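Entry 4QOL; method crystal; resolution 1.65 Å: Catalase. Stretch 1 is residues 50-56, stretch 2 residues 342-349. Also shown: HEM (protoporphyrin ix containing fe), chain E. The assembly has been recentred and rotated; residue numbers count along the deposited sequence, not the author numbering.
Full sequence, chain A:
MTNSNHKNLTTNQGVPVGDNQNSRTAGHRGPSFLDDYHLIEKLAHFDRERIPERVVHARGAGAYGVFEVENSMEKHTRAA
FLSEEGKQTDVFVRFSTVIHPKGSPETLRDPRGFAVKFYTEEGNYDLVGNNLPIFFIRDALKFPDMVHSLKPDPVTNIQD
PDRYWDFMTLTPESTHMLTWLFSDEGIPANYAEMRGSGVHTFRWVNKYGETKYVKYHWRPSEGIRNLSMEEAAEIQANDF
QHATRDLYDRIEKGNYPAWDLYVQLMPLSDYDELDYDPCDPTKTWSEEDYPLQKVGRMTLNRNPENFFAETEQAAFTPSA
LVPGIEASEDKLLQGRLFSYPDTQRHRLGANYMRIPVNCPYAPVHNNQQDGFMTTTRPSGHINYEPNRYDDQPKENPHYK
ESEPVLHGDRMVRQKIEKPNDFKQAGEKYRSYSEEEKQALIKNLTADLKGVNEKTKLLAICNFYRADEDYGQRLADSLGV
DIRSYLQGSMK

Stretch 1 (50-56) RIPERVV
Stretch 2, residues 342-349: DTQRHRLG

No direct hydrogen bond joins the stretches; packing, two waters and the heme propionates do, with 360 Å² buried. Stretch 1 is irregular and extended until Val-55 (phi/psi -60/-36). It runs antiparallel to the helix that is already under way at Asp-342: Pro-52 CA lies 5.6 Å from Arg-347 CA, and Val-55 CA 8.1 Å from Thr-343 CA. Arg-347 N donates to Thr-343 O (2.7 Å).

Ile-51 (chi1 p, chi2 t) points toward the helix, its CD1 3.8 Å from Leu-348 CD2, an apolar pair suited to burial, and 3.9 Å from Arg-347 O, which is left unpaired. Pro-52, also apolar and buried, places CG 4.1 Å from His-346 NE2, obliquely to the ring, while its O, free to accept, takes water 1 (2.8 Å), which accepts from Arg-347 NH1 (2.7 Å). Glu-53 CA-to-CB points away; its OE1 is hydrogen-bonded elsewhere in the structure.

Arg-54 (m, t, t, chi4 75°) and Arg-347 (t, t, p, chi4 81°) bring like charges close, NH2 to NH2 3.7 Å, offset by propionate carboxylates: Arg-54 NE donates to HEM O2D (2.6 Å), Arg-347 NE to HEM O2A (2.7 Å) and Arg-347 NH2 to HEM O1A (2.6 Å). Water 2 accepts from Val-55 N (2.8 Å) and donates to Thr-343 OG1 (2.8 Å) and HEM O2A (2.9 Å). Val-56 CG2 instead meets HEM C1A (3.6 Å).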

# COMPACT_ATOMS: atom_id res chain seq x y z
N ARG A 50 -11.05 0.89 -5.23
CA ARG A 50 -10.18 1.03 -6.40
C ARG A 50 -8.75 0.65 -6.10
O ARG A 50 -8.21 0.94 -5.03
CB ARG A 50 -10.24 2.54 -6.89
CG ARG A 50 -11.60 3.00 -7.32
CD ARG A 50 -12.22 2.27 -8.50
NE ARG A 50 -13.57 2.81 -8.58
CZ ARG A 50 -14.67 2.21 -8.17
NH1 ARG A 50 -14.72 0.95 -7.65
NH2 ARG A 50 -15.77 2.97 -8.12
N ILE A 51 -8.11 0.07 -7.10
CA ILE A 51 -6.68 -0.19 -7.09
C ILE A 51 -6.05 0.48 -8.33
O ILE A 51 -6.79 0.88 -9.25
CB ILE A 51 -6.43 -1.73 -7.12
CG1 ILE A 51 -6.93 -2.39 -8.43
CG2 ILE A 51 -7.04 -2.36 -5.88
CD1 ILE A 51 -6.49 -3.87 -8.58
N PRO A 52 -4.73 0.57 -8.37
CA PRO A 52 -4.16 1.28 -9.55
C PRO A 52 -4.50 0.56 -10.83
O PRO A 52 -4.53 -0.64 -10.84
CB PRO A 52 -2.64 1.30 -9.30
CG PRO A 52 -2.51 1.04 -7.80
CD PRO A 52 -3.70 0.17 -7.43
N GLU A 53 -4.79 1.31 -11.87
CA GLU A 53 -4.93 0.71 -13.19
C GLU A 53 -3.56 0.28 -13.71
O GLU A 53 -2.52 0.76 -13.25
CB GLU A 53 -5.65 1.65 -14.20
CG GLU A 53 -4.79 2.74 -14.75
CD GLU A 53 -5.52 3.69 -15.68
OE1 GLU A 53 -6.82 3.81 -15.65
OE2 GLU A 53 -4.80 4.48 -16.41
N ARG A 54 -3.60 -0.57 -14.73
CA ARG A 54 -2.35 -0.93 -15.40
C ARG A 54 -1.63 0.27 -15.98
O ARG A 54 -2.26 1.14 -16.51
CB ARG A 54 -2.62 -1.90 -16.58
CG ARG A 54 -3.20 -3.25 -16.14
CD ARG A 54 -3.82 -3.95 -17.35
NE ARG A 54 -4.18 -5.32 -16.98
CZ ARG A 54 -5.25 -5.66 -16.23
NH1 ARG A 54 -6.03 -4.75 -15.72
NH2 ARG A 54 -5.49 -6.99 -15.93
N VAL A 55 -0.31 0.29 -15.85
CA VAL A 55 0.45 1.43 -16.31
C VAL A 55 0.26 1.67 -17.84
O VAL A 55 0.36 2.84 -18.31
CB VAL A 55 1.92 1.33 -15.90
CG1 VAL A 55 2.68 0.22 -16.58
CG2 VAL A 55 2.65 2.68 -16.07
N VAL A 56 0.14 0.58 -18.58
CA VAL A 56 -0.32 0.66 -20.01
C VAL A 56 -1.32 -0.45 -20.20
O VAL A 56 -1.39 -1.36 -19.33
CB VAL A 56 0.85 0.52 -21.04
CG1 VAL A 56 1.70 1.78 -21.08
CG2 VAL A 56 1.69 -0.70 -20.73
N ASP A 342 7.04 -7.32 -11.55
CA ASP A 342 7.32 -6.09 -10.79
C ASP A 342 6.13 -5.20 -10.61
O ASP A 342 5.76 -4.84 -9.52
CB ASP A 342 8.51 -5.35 -11.41
CG ASP A 342 8.92 -4.22 -10.57
OD1 ASP A 342 9.25 -4.44 -9.35
OD2 ASP A 342 8.89 -3.02 -11.02
N THR A 343 5.50 -4.82 -11.73
CA THR A 343 4.37 -3.89 -11.65
C THR A 343 3.20 -4.58 -10.92
O THR A 343 2.43 -3.92 -10.23
CB THR A 343 4.01 -3.35 -13.07
OG1 THR A 343 3.19 -2.18 -12.92
CG2 THR A 343 3.16 -4.32 -13.86
N GLN A 344 3.05 -5.89 -11.16
CA GLN A 344 1.95 -6.65 -10.58
C GLN A 344 2.00 -6.78 -9.05
O GLN A 344 0.98 -6.64 -8.36
CB GLN A 344 1.82 -8.02 -11.22
CG GLN A 344 1.27 -7.87 -12.66
CD GLN A 344 1.75 -8.88 -13.63
OE1 GLN A 344 2.36 -9.93 -13.24
NE2 GLN A 344 1.47 -8.65 -14.89
N ARG A 345 3.21 -6.89 -8.53
CA ARG A 345 3.39 -6.81 -7.08
C ARG A 345 2.84 -5.51 -6.47
O ARG A 345 2.26 -5.55 -5.42
CB ARG A 345 4.84 -7.17 -6.67
CG ARG A 345 5.26 -8.57 -7.03
CD ARG A 345 6.78 -8.77 -7.04
NE ARG A 345 7.09 -10.05 -7.65
CZ ARG A 345 7.96 -10.27 -8.63
NH1 ARG A 345 8.77 -9.31 -9.07
NH2 ARG A 345 8.08 -11.51 -9.12
N HIS A 346 3.11 -4.40 -7.12
CA HIS A 346 2.59 -3.07 -6.78
C HIS A 346 1.08 -2.96 -7.03
O HIS A 346 0.32 -2.41 -6.15
CB HIS A 346 3.34 -1.99 -7.57
CG HIS A 346 2.62 -0.67 -7.70
ND1 HIS A 346 2.49 0.24 -6.66
CD2 HIS A 346 1.98 -0.11 -8.74
CE1 HIS A 346 1.84 1.30 -7.07
NE2 HIS A 346 1.51 1.13 -8.33
N ARG A 347 0.63 -3.33 -8.24
CA ARG A 347 -0.73 -3.05 -8.63
C ARG A 347 -1.71 -3.93 -7.80
O ARG A 347 -2.82 -3.51 -7.46
CB ARG A 347 -0.91 -3.35 -10.10
CG ARG A 347 -2.29 -3.14 -10.66
CD ARG A 347 -2.31 -3.12 -12.20
NE ARG A 347 -2.00 -4.41 -12.86
CZ ARG A 347 -2.88 -5.42 -13.02
NH1 ARG A 347 -4.14 -5.28 -12.54
NH2 ARG A 347 -2.53 -6.50 -13.72
N LEU A 348 -1.28 -5.16 -7.53
CA LEU A 348 -2.18 -6.26 -7.05
C LEU A 348 -1.85 -6.85 -5.67
O LEU A 348 -2.72 -7.44 -5.06
CB LEU A 348 -2.23 -7.42 -8.04
CG LEU A 348 -2.79 -7.07 -9.41
CD1 LEU A 348 -2.43 -8.23 -10.34
CD2 LEU A 348 -4.28 -6.81 -9.33
N GLY A 349 -0.63 -6.61 -5.20
CA GLY A 349 -0.13 -7.17 -3.96
C GLY A 349 0.91 -8.23 -4.16
O GLY A 349 0.93 -8.91 -5.14
CHA HEM E . 0.77 -4.63 -20.11
CHB HEM E . 5.41 -3.29 -19.65
CHC HEM E . 6.09 -4.33 -24.47
CHD HEM E . 1.66 -6.29 -24.56
C1A HEM E . 1.96 -4.15 -19.59
C2A HEM E . 2.15 -3.66 -18.26
C3A HEM E . 3.45 -3.29 -18.13
C4A HEM E . 4.07 -3.55 -19.37
CMA HEM E . 4.24 -2.79 -16.96
CAA HEM E . 1.08 -3.64 -17.21
CBA HEM E . 0.84 -5.11 -16.82
CGA HEM E . -0.06 -5.24 -15.65
O1A HEM E . -0.53 -6.37 -15.40
O2A HEM E . -0.27 -4.28 -14.87
C1B HEM E . 5.94 -3.46 -20.96
C2B HEM E . 7.30 -3.14 -21.26
C3B HEM E . 7.51 -3.40 -22.59
C4B HEM E . 6.26 -3.95 -23.12
CMB HEM E . 8.30 -2.61 -20.26
CAB HEM E . 8.73 -3.27 -23.39
CBB HEM E . 9.91 -3.14 -22.77
C1C HEM E . 4.93 -4.97 -24.91
C2C HEM E . 4.86 -5.71 -26.07
C3C HEM E . 3.61 -6.24 -26.10
C4C HEM E . 2.92 -5.89 -24.92
CMC HEM E . 5.96 -5.78 -27.11
CAC HEM E . 3.12 -7.16 -27.07
CBC HEM E . 4.01 -7.92 -27.69
C1D HEM E . 1.10 -5.97 -23.32
C2D HEM E . -0.28 -6.33 -22.99
C3D HEM E . -0.57 -5.86 -21.78
C4D HEM E . 0.67 -5.20 -21.35
CMD HEM E . -1.17 -7.09 -23.94
CAD HEM E . -1.85 -6.00 -21.00
CBD HEM E . -1.82 -7.40 -20.36
CGD HEM E . -3.12 -7.51 -19.63
O1D HEM E . -4.11 -7.83 -20.29
O2D HEM E . -3.22 -7.28 -18.39
NA HEM E . 3.17 -4.10 -20.28
NB HEM E . 5.39 -3.93 -22.09
NC HEM E . 3.78 -5.14 -24.17
ND HEM E . 1.64 -5.29 -22.31
FE HEM E . 3.44 -4.64 -22.21
O HOH W 1 -5.52 -3.03 -11.83
O HOH W 2 0.74 -1.66 -14.13